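Local coordinates for branched-chain-amino-acid aminotransferase (Pseudomonas aeruginosa, PDB 6NST), which probably catalyses the pyridoxal-phosphate-dependent exchange of amino groups between leucine, isoleucine or valine and 2-oxoglutarate, at residues A[53-58]-A[82-87]; A[78-83]-A[120-125]; A[41-44]-A[49-52]; A[60-65]-A[100-105]; A[14-19]-A[88-93]. The protein carries 1 engineered substitution. One frame throughout, in Å; residues are numbered along the deposited sequence.

Contact 1 (A[53-58]-A[82-87])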
# COMPACT_ATOMS: atom_id res chain seq x y z
N PHE A 53 -8.90 -0.40 -39.19
CA PHE A 53 -7.96 -1.37 -38.65
C PHE A 53 -8.54 -2.02 -37.40
O PHE A 53 -8.81 -1.33 -36.40
CB PHE A 53 -6.61 -0.72 -38.34
CG PHE A 53 -5.59 -1.69 -37.82
CD1 PHE A 53 -5.06 -2.66 -38.65
CD2 PHE A 53 -5.16 -1.62 -36.51
CE1 PHE A 53 -4.12 -3.56 -38.17
CE2 PHE A 53 -4.22 -2.51 -36.03
CZ PHE A 53 -3.70 -3.48 -36.86
N ARG A 54 -8.73 -3.33 -37.45
CA ARG A 54 -9.26 -4.13 -36.34
C ARG A 54 -10.56 -3.52 -35.81
O ARG A 54 -10.69 -3.15 -34.64
CB ARG A 54 -8.22 -4.28 -35.23
CG ARG A 54 -6.91 -4.87 -35.71
CD ARG A 54 -6.12 -5.48 -34.58
NE ARG A 54 -6.77 -6.68 -34.06
CZ ARG A 54 -6.24 -7.48 -33.13
NH1 ARG A 54 -5.04 -7.20 -32.62
NH2 ARG A 54 -6.90 -8.55 -32.72
N LEU A 55 -11.54 -3.43 -36.72
CA LEU A 55 -12.85 -2.93 -36.34
C LEU A 55 -13.49 -3.81 -35.27
O LEU A 55 -14.10 -3.31 -34.32
CB LEU A 55 -13.75 -2.84 -37.57
CG LEU A 55 -15.20 -2.44 -37.32
CD1 LEU A 55 -15.27 -1.10 -36.62
CD2 LEU A 55 -16.00 -2.42 -38.61
N GLN A 56 -13.35 -5.13 -35.41
CA GLN A 56 -14.00 -6.05 -34.48
C GLN A 56 -13.43 -5.93 -33.07
O GLN A 56 -14.18 -5.94 -32.09
CB GLN A 56 -13.86 -7.49 -35.00
CG GLN A 56 -14.43 -8.56 -34.08
CD GLN A 56 -15.95 -8.57 -34.05
OE1 GLN A 56 -16.61 -7.81 -34.76
NE2 GLN A 56 -16.52 -9.45 -33.22
N ALA A 57 -12.10 -5.80 -32.95
CA ALA A 57 -11.49 -5.72 -31.63
C ALA A 57 -11.90 -4.44 -30.91
O ALA A 57 -12.07 -4.45 -29.68
CB ALA A 57 -9.97 -5.79 -31.75
N HIS A 58 -12.07 -3.34 -31.64
CA HIS A 58 -12.49 -2.10 -31.00
C HIS A 58 -13.96 -2.14 -30.62
O HIS A 58 -14.35 -1.62 -29.57
CB HIS A 58 -12.18 -0.91 -31.91
CG HIS A 58 -10.72 -0.57 -31.96
ND1 HIS A 58 -10.10 0.19 -30.99
CD2 HIS A 58 -9.76 -0.89 -32.86
CE1 HIS A 58 -8.82 0.32 -31.29
NE2 HIS A 58 -8.59 -0.32 -32.41
N GLU A 82 -21.25 -1.59 -38.52
CA GLU A 82 -21.78 -0.94 -39.72
C GLU A 82 -21.82 0.58 -39.55
O GLU A 82 -21.53 1.32 -40.49
CB GLU A 82 -23.17 -1.49 -40.03
CG GLU A 82 -23.49 -1.54 -41.51
CD GLU A 82 -22.62 -2.53 -42.26
OE1 GLU A 82 -22.17 -3.52 -41.65
OE2 GLU A 82 -22.38 -2.30 -43.47
N ALA A 83 -22.18 1.05 -38.36
CA ALA A 83 -22.23 2.49 -38.12
C ALA A 83 -20.84 3.10 -38.13
O ALA A 83 -20.65 4.23 -38.60
CB ALA A 83 -22.94 2.78 -36.80
N THR A 84 -19.85 2.37 -37.61
CA THR A 84 -18.48 2.88 -37.61
C THR A 84 -17.98 3.06 -39.04
O THR A 84 -17.31 4.06 -39.35
CB THR A 84 -17.57 1.93 -36.84
OG1 THR A 84 -18.13 1.68 -35.55
CG2 THR A 84 -16.18 2.54 -36.67
N ARG A 85 -18.29 2.12 -39.93
CA ARG A 85 -17.93 2.27 -41.33
C ARG A 85 -18.69 3.42 -41.98
O ARG A 85 -18.14 4.16 -42.80
CB ARG A 85 -18.17 0.96 -42.07
CG ARG A 85 -17.34 -0.20 -41.54
CD ARG A 85 -17.88 -1.56 -41.98
NE ARG A 85 -17.79 -1.76 -43.42
CZ ARG A 85 -18.82 -1.64 -44.26
NH1 ARG A 85 -20.02 -1.32 -43.79
NH2 ARG A 85 -18.64 -1.84 -45.56
N ALA A 86 -19.97 3.59 -41.62
CA ALA A 86 -20.76 4.68 -42.19
C ALA A 86 -20.21 6.04 -41.77
O ALA A 86 -20.19 6.98 -42.58
CB ALA A 86 -22.22 4.54 -41.77
N ALA A 87 -19.75 6.16 -40.53
CA ALA A 87 -19.20 7.43 -40.06
C ALA A 87 -18.00 7.86 -40.90
O ALA A 87 -17.78 9.07 -41.10
CB ALA A 87 -18.80 7.33 -38.59

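Contact 2 (A[78-83]-A[120-125])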
# COMPACT_ATOMS: atom_id res chain seq x y z
N ASP A 78 -22.99 -5.82 -34.66
CA ASP A 78 -23.08 -5.70 -36.11
C ASP A 78 -23.56 -4.30 -36.52
O ASP A 78 -23.10 -3.76 -37.53
CB ASP A 78 -24.02 -6.76 -36.68
CG ASP A 78 -24.08 -6.74 -38.20
OD1 ASP A 78 -23.09 -7.14 -38.84
OD2 ASP A 78 -25.11 -6.31 -38.75
N GLU A 79 -24.47 -3.71 -35.75
CA GLU A 79 -24.90 -2.35 -36.03
C GLU A 79 -23.77 -1.36 -35.78
O GLU A 79 -23.58 -0.42 -36.56
CB GLU A 79 -26.12 -1.98 -35.19
CG GLU A 79 -27.30 -2.91 -35.38
CD GLU A 79 -28.52 -2.44 -34.62
OE1 GLU A 79 -29.16 -1.46 -35.07
OE2 GLU A 79 -28.83 -3.03 -33.57
N ILE A 80 -23.01 -1.55 -34.70
CA ILE A 80 -21.92 -0.64 -34.38
C ILE A 80 -20.81 -0.74 -35.42
O ILE A 80 -20.26 0.28 -35.86
CB ILE A 80 -21.39 -0.91 -32.96
CG1 ILE A 80 -22.48 -0.61 -31.93
CG2 ILE A 80 -20.16 -0.06 -32.68
CD1 ILE A 80 -23.05 0.79 -32.04
N ASN A 81 -20.47 -1.97 -35.84
CA ASN A 81 -19.50 -2.13 -36.91
C ASN A 81 -19.96 -1.44 -38.19
O ASN A 81 -19.18 -0.77 -38.86
CB ASN A 81 -19.25 -3.62 -37.18
CG ASN A 81 -18.57 -4.32 -36.02
OD1 ASN A 81 -17.40 -4.07 -35.74
ND2 ASN A 81 -19.30 -5.21 -35.36
N GLU A 82 -21.25 -1.59 -38.52
CA GLU A 82 -21.78 -0.94 -39.72
C GLU A 82 -21.82 0.58 -39.55
O GLU A 82 -21.53 1.32 -40.49
CB GLU A 82 -23.17 -1.49 -40.03
CG GLU A 82 -23.49 -1.54 -41.51
CD GLU A 82 -22.62 -2.53 -42.26
OE1 GLU A 82 -22.17 -3.52 -41.65
OE2 GLU A 82 -22.38 -2.30 -43.47
N ALA A 83 -22.18 1.05 -38.36
CA ALA A 83 -22.23 2.49 -38.12
C ALA A 83 -20.84 3.10 -38.13
O ALA A 83 -20.65 4.23 -38.60
CB ALA A 83 -22.94 2.78 -36.80
N VAL A 120 -25.66 6.47 -28.10
CA VAL A 120 -24.43 6.08 -28.78
C VAL A 120 -24.17 7.07 -29.91
O VAL A 120 -25.08 7.37 -30.70
CB VAL A 120 -24.51 4.65 -29.33
CG1 VAL A 120 -23.22 4.28 -30.04
CG2 VAL A 120 -24.81 3.66 -28.21
N ILE A 121 -22.94 7.57 -30.01
CA ILE A 121 -22.53 8.44 -31.10
C ILE A 121 -21.22 7.93 -31.68
O ILE A 121 -20.36 7.40 -30.96
CB ILE A 121 -22.38 9.92 -30.67
CG1 ILE A 121 -21.43 10.04 -29.47
CG2 ILE A 121 -23.74 10.51 -30.37
CD1 ILE A 121 -20.04 10.54 -29.85
N ILE A 122 -21.08 8.06 -33.00
CA ILE A 122 -19.85 7.66 -33.68
C ILE A 122 -19.43 8.77 -34.63
O ILE A 122 -20.01 8.92 -35.71
CB ILE A 122 -20.01 6.33 -34.43
CG1 ILE A 122 -20.51 5.24 -33.48
CG2 ILE A 122 -18.68 5.91 -35.06
CD1 ILE A 122 -20.76 3.91 -34.14
N ALA A 123 -18.42 9.54 -34.23
CA ALA A 123 -17.92 10.66 -35.02
C ALA A 123 -16.57 10.30 -35.62
O ALA A 123 -15.75 9.64 -34.98
CB ALA A 123 -17.79 11.92 -34.16
N ALA A 124 -16.34 10.75 -36.86
CA ALA A 124 -15.10 10.47 -37.57
C ALA A 124 -14.61 11.75 -38.24
O ALA A 124 -15.39 12.43 -38.90
CB ALA A 124 -15.28 9.36 -38.60
N TRP A 125 -13.33 12.06 -38.06
CA TRP A 125 -12.73 13.24 -38.66
C TRP A 125 -11.35 12.87 -39.20
O TRP A 125 -10.73 11.91 -38.76
CB TRP A 125 -12.63 14.39 -37.66
CG TRP A 125 -11.91 14.04 -36.39
CD1 TRP A 125 -10.57 14.11 -36.16
CD2 TRP A 125 -12.50 13.55 -35.18
NE1 TRP A 125 -10.29 13.70 -34.88
CE2 TRP A 125 -11.46 13.35 -34.26
CE3 TRP A 125 -13.82 13.27 -34.79
CZ2 TRP A 125 -11.69 12.88 -32.97
CZ3 TRP A 125 -14.04 12.80 -33.50
CH2 TRP A 125 -12.98 12.61 -32.61

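Contact 3 (A[41-44]-A[49-52])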
# COMPACT_ATOMS: atom_id res chain seq x y z
N VAL A 41 -10.52 4.59 -32.76
CA VAL A 41 -10.37 3.71 -33.92
C VAL A 41 -9.78 4.52 -35.07
O VAL A 41 -10.05 5.72 -35.21
CB VAL A 41 -11.71 3.07 -34.32
CG1 VAL A 41 -11.48 1.86 -35.21
CG2 VAL A 41 -12.51 2.67 -33.08
N ARG A 42 -8.98 3.85 -35.89
CA ARG A 42 -8.33 4.48 -37.03
C ARG A 42 -8.80 3.84 -38.33
O ARG A 42 -9.00 2.63 -38.40
CB ARG A 42 -6.80 4.38 -36.94
CG ARG A 42 -6.16 5.34 -35.95
CD ARG A 42 -6.23 6.78 -36.43
NE ARG A 42 -5.41 7.00 -37.62
CZ ARG A 42 -4.09 7.20 -37.59
NH1 ARG A 42 -3.42 7.39 -38.71
NH2 ARG A 42 -3.45 7.21 -36.43
N ALA A 43 -8.98 4.67 -39.35
CA ALA A 43 -9.19 4.22 -40.72
C ALA A 43 -8.00 4.68 -41.56
O ALA A 43 -7.64 5.86 -41.52
CB ALA A 43 -10.50 4.76 -41.30
N TYR A 44 -7.40 3.76 -42.29
CA TYR A 44 -6.22 4.04 -43.09
C TYR A 44 -6.52 3.91 -44.58
O TYR A 44 -7.46 3.22 -44.99
CB TYR A 44 -5.07 3.10 -42.72
CG TYR A 44 -4.44 3.40 -41.38
CD1 TYR A 44 -3.40 4.30 -41.27
CD2 TYR A 44 -4.90 2.77 -40.23
CE1 TYR A 44 -2.82 4.58 -40.05
CE2 TYR A 44 -4.33 3.04 -39.01
CZ TYR A 44 -3.29 3.95 -38.92
OH TYR A 44 -2.72 4.22 -37.70
N GLY A 49 -8.69 0.35 -50.60
CA GLY A 49 -9.59 1.41 -50.21
C GLY A 49 -9.42 1.77 -48.74
O GLY A 49 -8.65 1.16 -48.01
N THR A 50 -10.18 2.78 -48.33
CA THR A 50 -10.18 3.18 -46.93
C THR A 50 -10.68 2.03 -46.07
O THR A 50 -11.79 1.53 -46.27
CB THR A 50 -11.05 4.43 -46.73
OG1 THR A 50 -10.54 5.50 -47.52
CG2 THR A 50 -11.06 4.84 -45.27
N ALA A 51 -9.85 1.60 -45.12
CA ALA A 51 -10.16 0.43 -44.31
C ALA A 51 -9.94 0.73 -42.83
O ALA A 51 -8.97 1.40 -42.46
CB ALA A 51 -9.30 -0.77 -44.72
N ILE A 52 -10.86 0.24 -42.00
CA ILE A 52 -10.75 0.37 -40.56
C ILE A 52 -9.87 -0.75 -40.03
O ILE A 52 -10.06 -1.92 -40.37
CB ILE A 52 -12.14 0.34 -39.90
CG1 ILE A 52 -12.97 1.55 -40.36
CG2 ILE A 52 -12.02 0.32 -38.39
CD1 ILE A 52 -14.39 1.53 -39.83

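Contact 4 (A[60-65]-A[100-105]). With SO4 (sulfate ion), chain G.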
# COMPACT_ATOMS: atom_id res chain seq x y z
N ASP A 60 -15.63 -4.97 -29.96
CA ASP A 60 -15.73 -5.92 -28.86
C ASP A 60 -15.29 -5.30 -27.54
O ASP A 60 -15.88 -5.57 -26.49
CB ASP A 60 -14.89 -7.17 -29.16
CG ASP A 60 -15.56 -8.10 -30.15
OD1 ASP A 60 -16.75 -7.91 -30.44
OD2 ASP A 60 -14.88 -9.03 -30.62
N ARG A 61 -14.26 -4.46 -27.58
CA ARG A 61 -13.81 -3.81 -26.35
C ARG A 61 -14.81 -2.77 -25.88
O ARG A 61 -14.97 -2.57 -24.67
CB ARG A 61 -12.44 -3.17 -26.55
CG ARG A 61 -11.76 -2.76 -25.26
CD ARG A 61 -10.31 -2.38 -25.49
NE ARG A 61 -10.18 -1.17 -26.30
CZ ARG A 61 -9.02 -0.64 -26.66
NH1 ARG A 61 -8.99 0.46 -27.40
NH2 ARG A 61 -7.88 -1.22 -26.29
N LEU A 62 -15.51 -2.11 -26.81
CA LEU A 62 -16.56 -1.18 -26.42
C LEU A 62 -17.66 -1.90 -25.65
O LEU A 62 -18.11 -1.42 -24.60
CB LEU A 62 -17.13 -0.47 -27.64
CG LEU A 62 -18.09 0.68 -27.35
CD1 LEU A 62 -17.34 1.86 -26.73
CD2 LEU A 62 -18.83 1.12 -28.61
N PHE A 63 -18.10 -3.05 -26.16
CA PHE A 63 -19.13 -3.82 -25.46
C PHE A 63 -18.60 -4.43 -24.17
O PHE A 63 -19.34 -4.53 -23.19
CB PHE A 63 -19.70 -4.90 -26.38
CG PHE A 63 -20.73 -4.38 -27.35
CD1 PHE A 63 -20.36 -3.57 -28.40
CD2 PHE A 63 -22.06 -4.71 -27.20
CE1 PHE A 63 -21.31 -3.09 -29.29
CE2 PHE A 63 -23.02 -4.24 -28.08
CZ PHE A 63 -22.64 -3.42 -29.13
N ASP A 64 -17.33 -4.82 -24.15
CA ASP A 64 -16.69 -5.22 -22.90
C ASP A 64 -16.71 -4.08 -21.89
O ASP A 64 -17.07 -4.28 -20.72
CB ASP A 64 -15.25 -5.68 -23.16
CG ASP A 64 -15.17 -7.12 -23.60
OD1 ASP A 64 -16.23 -7.77 -23.73
OD2 ASP A 64 -14.04 -7.61 -23.81
N SER A 65 -16.31 -2.88 -22.32
CA SER A 65 -16.30 -1.74 -21.42
C SER A 65 -17.69 -1.44 -20.88
O SER A 65 -17.86 -1.15 -19.69
CB SER A 65 -15.72 -0.52 -22.13
OG SER A 65 -14.38 -0.75 -22.55
N PRO A 100 -16.17 6.19 -31.37
CA PRO A 100 -17.42 5.61 -30.87
C PRO A 100 -17.52 5.88 -29.37
O PRO A 100 -16.55 5.70 -28.63
CB PRO A 100 -17.28 4.11 -31.16
CG PRO A 100 -16.07 3.98 -32.06
CD PRO A 100 -15.19 5.15 -31.72
N MET A 101 -18.69 6.33 -28.93
CA MET A 101 -18.85 6.74 -27.54
C MET A 101 -20.25 6.40 -27.07
O MET A 101 -21.24 6.75 -27.73
CB MET A 101 -18.55 8.23 -27.37
CG MET A 101 -18.25 8.65 -25.94
SD MET A 101 -19.72 9.18 -25.04
CE MET A 101 -19.95 10.82 -25.73
N VAL A 102 -20.33 5.72 -25.93
CA VAL A 102 -21.58 5.31 -25.30
C VAL A 102 -21.75 6.11 -24.02
O VAL A 102 -20.82 6.18 -23.20
CB VAL A 102 -21.57 3.80 -25.01
CG1 VAL A 102 -22.83 3.38 -24.28
CG2 VAL A 102 -21.40 3.00 -26.30
N PHE A 103 -22.92 6.73 -23.84
CA PHE A 103 -23.11 7.61 -22.70
C PHE A 103 -24.57 7.60 -22.25
O PHE A 103 -25.48 7.35 -23.05
CB PHE A 103 -22.67 9.05 -23.01
CG PHE A 103 -23.49 9.75 -24.06
CD1 PHE A 103 -24.53 10.59 -23.70
CD2 PHE A 103 -23.21 9.58 -25.41
CE1 PHE A 103 -25.28 11.24 -24.66
CE2 PHE A 103 -23.96 10.23 -26.37
CZ PHE A 103 -25.00 11.07 -26.00
N TYR A 104 -24.77 7.86 -20.96
CA TYR A 104 -26.11 7.99 -20.41
C TYR A 104 -26.70 9.34 -20.79
O TYR A 104 -26.00 10.35 -20.87
CB TYR A 104 -26.08 7.86 -18.89
CG TYR A 104 -25.98 6.44 -18.38
CD1 TYR A 104 -26.69 5.41 -18.99
CD2 TYR A 104 -25.18 6.12 -17.30
CE1 TYR A 104 -26.61 4.11 -18.53
CE2 TYR A 104 -25.08 4.82 -16.83
CZ TYR A 104 -25.80 3.82 -17.45
OH TYR A 104 -25.71 2.53 -16.99
N GLY A 105 -28.01 9.35 -21.02
CA GLY A 105 -28.69 10.54 -21.50
C GLY A 105 -29.05 11.50 -20.38
O GLY A 105 -28.56 11.40 -19.25
S SO4 G . -5.06 1.30 -27.92
O1 SO4 G . -6.05 0.24 -27.79
O2 SO4 G . -5.66 2.44 -28.58
O3 SO4 G . -4.59 1.70 -26.59
O4 SO4 G . -3.94 0.81 -28.71

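Contact 5 (A[14-19]-A[88-93])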
# COMPACT_ATOMS: atom_id res chain seq x y z
N GLY A 14 -28.75 5.42 -34.12
CA GLY A 14 -29.39 4.72 -35.22
C GLY A 14 -29.50 5.50 -36.51
O GLY A 14 -29.81 4.90 -37.55
N GLU A 15 -29.26 6.80 -36.49
CA GLU A 15 -29.41 7.65 -37.66
C GLU A 15 -28.21 8.56 -37.81
O GLU A 15 -27.52 8.87 -36.83
CB GLU A 15 -30.69 8.49 -37.58
CG GLU A 15 -31.99 7.70 -37.59
CD GLU A 15 -33.22 8.59 -37.45
OE1 GLU A 15 -33.05 9.80 -37.22
OE2 GLU A 15 -34.35 8.07 -37.57
N LEU A 16 -27.96 8.98 -39.04
CA LEU A 16 -26.97 10.02 -39.31
C LEU A 16 -27.64 11.38 -39.15
O LEU A 16 -28.75 11.59 -39.64
CB LEU A 16 -26.40 9.88 -40.72
CG LEU A 16 -25.63 8.60 -41.04
CD1 LEU A 16 -25.38 8.51 -42.53
CD2 LEU A 16 -24.32 8.54 -40.27
N VAL A 17 -26.96 12.28 -38.45
CA VAL A 17 -27.44 13.64 -38.27
C VAL A 17 -26.32 14.58 -38.67
O VAL A 17 -25.14 14.21 -38.68
CB VAL A 17 -27.90 13.90 -36.81
CG1 VAL A 17 -26.71 14.01 -35.88
CG2 VAL A 17 -28.79 15.14 -36.73
N GLN A 18 -26.70 15.80 -39.05
CA GLN A 18 -25.70 16.81 -39.38
C GLN A 18 -24.76 17.02 -38.20
O GLN A 18 -25.15 16.93 -37.04
CB GLN A 18 -26.38 18.13 -39.76
CG GLN A 18 -27.27 18.05 -40.99
CD GLN A 18 -26.49 17.81 -42.27
OE1 GLN A 18 -25.26 17.96 -42.30
NE2 GLN A 18 -27.19 17.43 -43.33
N TRP A 19 -23.49 17.30 -38.53
CA TRP A 19 -22.46 17.40 -37.50
C TRP A 19 -22.83 18.42 -36.43
O TRP A 19 -22.79 18.12 -35.23
CB TRP A 19 -21.12 17.76 -38.15
CG TRP A 19 -19.93 17.55 -37.27
CD1 TRP A 19 -19.55 18.31 -36.20
CD2 TRP A 19 -18.96 16.50 -37.38
NE1 TRP A 19 -18.41 17.80 -35.64
CE2 TRP A 19 -18.02 16.69 -36.35
CE3 TRP A 19 -18.80 15.42 -38.25
CZ2 TRP A 19 -16.93 15.84 -36.16
CZ3 TRP A 19 -17.71 14.58 -38.07
CH2 TRP A 19 -16.80 14.79 -37.03
N VAL A 88 -17.23 6.91 -41.41
CA VAL A 88 -16.10 7.22 -42.28
C VAL A 88 -16.54 7.39 -43.73
O VAL A 88 -16.13 8.34 -44.40
CB VAL A 88 -15.03 6.11 -42.15
CG1 VAL A 88 -13.86 6.39 -43.08
CG2 VAL A 88 -14.56 6.01 -40.71
N ARG A 89 -17.39 6.49 -44.22
CA ARG A 89 -17.83 6.56 -45.61
C ARG A 89 -18.62 7.83 -45.88
O ARG A 89 -18.30 8.58 -46.82
CB ARG A 89 -18.67 5.33 -45.96
CG ARG A 89 -19.23 5.35 -47.37
CD ARG A 89 -20.11 4.14 -47.64
NE ARG A 89 -21.21 4.03 -46.68
CZ ARG A 89 -21.25 3.17 -45.68
NH1 ARG A 89 -20.25 2.32 -45.49
NH2 ARG A 89 -22.29 3.15 -44.86
N GLU A 90 -19.65 8.09 -45.08
CA GLU A 90 -20.57 9.18 -45.38
C GLU A 90 -19.90 10.55 -45.28
O GLU A 90 -20.42 11.51 -45.85
CB GLU A 90 -21.78 9.11 -44.45
CG GLU A 90 -22.57 7.82 -44.58
CD GLU A 90 -23.20 7.64 -45.95
OE1 GLU A 90 -23.57 8.66 -46.58
OE2 GLU A 90 -23.31 6.48 -46.41
N ASN A 91 -18.78 10.65 -44.58
CA ASN A 91 -18.00 11.88 -44.56
C ASN A 91 -16.93 11.92 -45.65
O ASN A 91 -16.20 12.91 -45.74
CB ASN A 91 -17.35 12.08 -43.19
CG ASN A 91 -18.36 12.38 -42.11
OD1 ASN A 91 -18.83 13.51 -41.97
ND2 ASN A 91 -18.72 11.36 -41.33
N ASN A 92 -16.83 10.86 -46.46
CA ASN A 92 -15.87 10.79 -47.56
C ASN A 92 -14.44 10.98 -47.06
O ASN A 92 -13.64 11.70 -47.67
CB ASN A 92 -16.20 11.81 -48.65
CG ASN A 92 -17.60 11.62 -49.21
OD1 ASN A 92 -18.57 12.18 -48.69
ND2 ASN A 92 -17.71 10.84 -50.27
N LEU A 93 -14.11 10.33 -45.95
CA LEU A 93 -12.79 10.46 -45.33
C LEU A 93 -11.84 9.42 -45.91
O LEU A 93 -12.13 8.22 -45.89
CB LEU A 93 -12.90 10.31 -43.82
CG LEU A 93 -13.76 11.37 -43.13
CD1 LEU A 93 -14.04 10.98 -41.69
CD2 LEU A 93 -13.08 12.73 -43.19

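Contact 1 (A[53-58]-A[82-87])
Helix-to-helix packing in the layer that covers one face of the seven-stranded antiparallel sheet of this class-IV aminotransferase brings Leu55 against Thr84 and Arg85. Leu55 stands in the first turn of helix 55-68, just past the N-cap Arg54, and its forked end straddles two consecutive residues of helix 77-89. Because CG lies opposite the backbone N (chi1 175°), both methyls reach across. The CD1 branch slides alongside Thr84 in the opposite sense and lies 3.8 Å from Thr84 CG2 and equally near CB, with OG1 only a little farther. Thr84 OG1 turns back into its own helix and hydrogen-bonds to Ile80 O. The other methyl, Leu55 CD2, comes across the Arg85 stem at about a right angle, 3.9 Å from CG. Asn81, one turn earlier on helix 77-89, also packs on Leu55.

Arg85 thus splits its duties: aliphatic carbons for the leucine, charged end for other partners. A bend at chi3 (65°) swings the guanidinium away from the straight run of the chain; NE is hydrogen-bonded to Leu305 O, while Arg85 NH1 forms a salt bridge of 2.6 Å to Glu82 OE2 within the helix.

Contact 2 (A[78-83]-A[120-125])
Ile122, Ile80 and Ala83 make most of this contact, in which helix 77-89 lies over strand 118-126. The short axes run in nearly the same direction, 26° apart, with a closest approach of 9.9 Å. Ile122 points at the helix, and its extended chain (chi2 177°) presents CD1 as a single probing tip. That methyl sits 3.6 Å from Ala83 CB; the Ala83 and Ile122 CA atoms are 7.2 Å apart. On the preceding turn the same Ile122 CD1 lies 4.0 Å from the backbone atom Ile80 O, which already accepts Thr84 OG1 within the helix, and 4.3 Å from Ile80 CG2. The methyl therefore lodges between two residues one helical turn apart.

Ile80 leaves the helix to one side of the line toward the strand, but its longer branch bends back, both chi1 and chi2 being near -60°. The CD1 at its end lies 4.0 Å from Val120 CG1, the two side chains crossing at a slant. Thr59 and Phe63 of helix 55-68 pack on Ile80 as well, and Trp11 of strand 9-12 meets Ala83, Val120 and Ile122. On the other face of the strand, Ile121 and Ala123 pack on Val26 and Leu27 of the second subunit. Helices packed on one face of an antiparallel sheet give the two-layer alpha/beta build of the small domain of class-IV aminotransferases.

Contact 3 (A[41-44]-A[49-52])
Ile52 meets Val41, Arg42 and Ala43 where strand 51-53 runs back along strand 36-46. Its CB is 4.2 Å from Arg42 O, the carbonyl it passes on leaving the backbone. There the chain forks. CG2, on the far side of CB from the main-chain N, comes to 3.6 Å from Val41 CG1, the closest apolar touch between the strands, made by two branched side chains meeting aslant. CG1 takes the other direction and lies 4.2 Å from Ala43 CB. The tip, CD1, leaves the hairpin and reaches helix 77-89, where it packs on Thr84 and Arg85.

Beside this apolar row, Thr50 adds its methyl: CG2 is 4.0 Å from Ala43 CB, while OG1 is hydrogen-bonded to the backbone O of Glu94, just before strand 96-104. Both Ala43 and Thr50 also touch Val88 of the helix.

The backbone sets the register. Ala43 and Ile52 form a non-hydrogen-bonded antiparallel pair; Tyr44 and Ala51 form the hydrogen-bonded pair next to it. Tyr44 N gives its hydrogen to Ala51 O at 2.8 Å, the donor tilted 23° from the carbonyl plane. Ala51 N returns the bond to Tyr44 O at 2.9 Å, and this one is straighter, arriving nearly in line with the C=O. Tyr44 and Ala51 direct their side chains to the sheet face away from Ala43 and Ile52; on the tyrosine side, Tyr44 OH stands over one face of the Arg42 guanidinium, which also makes a cation-pi contact with Trp127. Strands 36-46 and 51-53, consecutive in the chain, antiparallel and joined by a short turn, form a beta hairpin near the edge of the seven-stranded sheet.

Contact 4 (A[60-65]-A[100-105])
The flat guanidinium of Arg61 receives a sulfate ion at its edge, close to its plane: NH2 and NH1 both donate to sulfate O1, at 2.8 Å and 3.0 Å, so one oxygen is gripped by two N-H groups. Arg61 NE forms a salt bridge to Glu39, which helps hold the group's rotation. Thr221 OG1, Thr257 OG1 and Ile220 N also hydrogen-bond to the ion, consistent with the place of the cofactor phosphate in related aminotransferases; the sulfate itself probably comes from the crystallisation liquor.

One residue on, Leu62 turns to strand 96-104. Its CD2 branch does the touching, 3.9 Å from Val102 CG2 and 4.2 Å from the Pro100 ring at CB. A chi1 of -171° turns the leucine stem away from its backbone N and toward these two residues. Arg61 O takes two donors from opposite faces of its plane, Ser65 N at 2.7 Å and Ser65 OG at 2.9 Å; that hydroxyl is also hydrogen-bonded to the backbone N of Lys160, the lysine that probably carries the cofactor and is unmodified here.

Helix 55-68 thus lies against strands 36-46 and 96-104, Val37 meeting both Leu62 and Val102, while Phe63 leans on Ile80 of helix 77-89.

Contact 5 (A[14-19]-A[88-93])
Apolar contact comes first: Leu16 of strand 15-18 meets the aliphatic part of Glu90. The two side chains cross at about a right angle. Leu16 CD1 comes nearest to the stem, 3.5 Å from Glu90 CG and 4.1 Å from its CB. Trp11 of the next strand backs Leu16, and Val9 touches Glu90.

The second kind is amide against aromatic edge. Asn91 OD1 approaches the six-membered part of the Trp19 indole near the ring plane, 4.2 Å from CE3, with the ring and amide planes 81° apart. It is a loose packing contact; the polar atoms have their hydrogen bonds with other groups: Asn91 OD1 accepts Val9 N, Asn91 ND2 binds Ala87 O, and Trp19 NE1 is bonded to Met3 O. Trp19 also faces the second subunit, where its ring meets that of His25 of that chain and its carbonyl oxygen is hydrogen-bonded to His25 NE2.

Backbone bonds shape the helix side. Helix 77-89 ends here in a Schellman motif: Asn92 has positive phi, Leu93 N returns to Val88 O at 3.2 Å, and Asn92 N reaches Arg89 O at 2.7 Å, closing a type I turn from Arg89 to Asn92. That turn presents Glu90 to Leu16 of strand 15-18, outermost in the sheet of this chain, and Asn91 to Trp19.

Charge pairing is local to the helix end. The Glu90 chain, bent at chi2 (-64°), brings OE2 to 3.2 Å from Arg89 NE in a salt bridge that uses the anti side of the carboxylate, 34° out of its plane. Arg89 NH1 extends further, to Val306 O.

Helix 77-89 joins three of the contacts: its middle packs on helix 55-68 in contact 1, its earlier turns on strand 118-126 in contact 2, and its C-terminal end on strand 15-18 in contact 5. Contacts 1 to 4 are buried; contact 5, at the sheet's outer strand, is partly exposed and mixes an aliphatic touch with polar groups. Contacts 1, 2 and 4 rest on aliphatic packing across their segments, whereas contact 3 alone adds cross-strand backbone bonds. Contacts 2 and 4 use neighbouring strands, linked by Ile121 O and Met101 N. Contacts 3 and 4 both come near Lys160, and contact 4 also holds the sulfate, while contacts 2, 4 and 5 reach the second subunit.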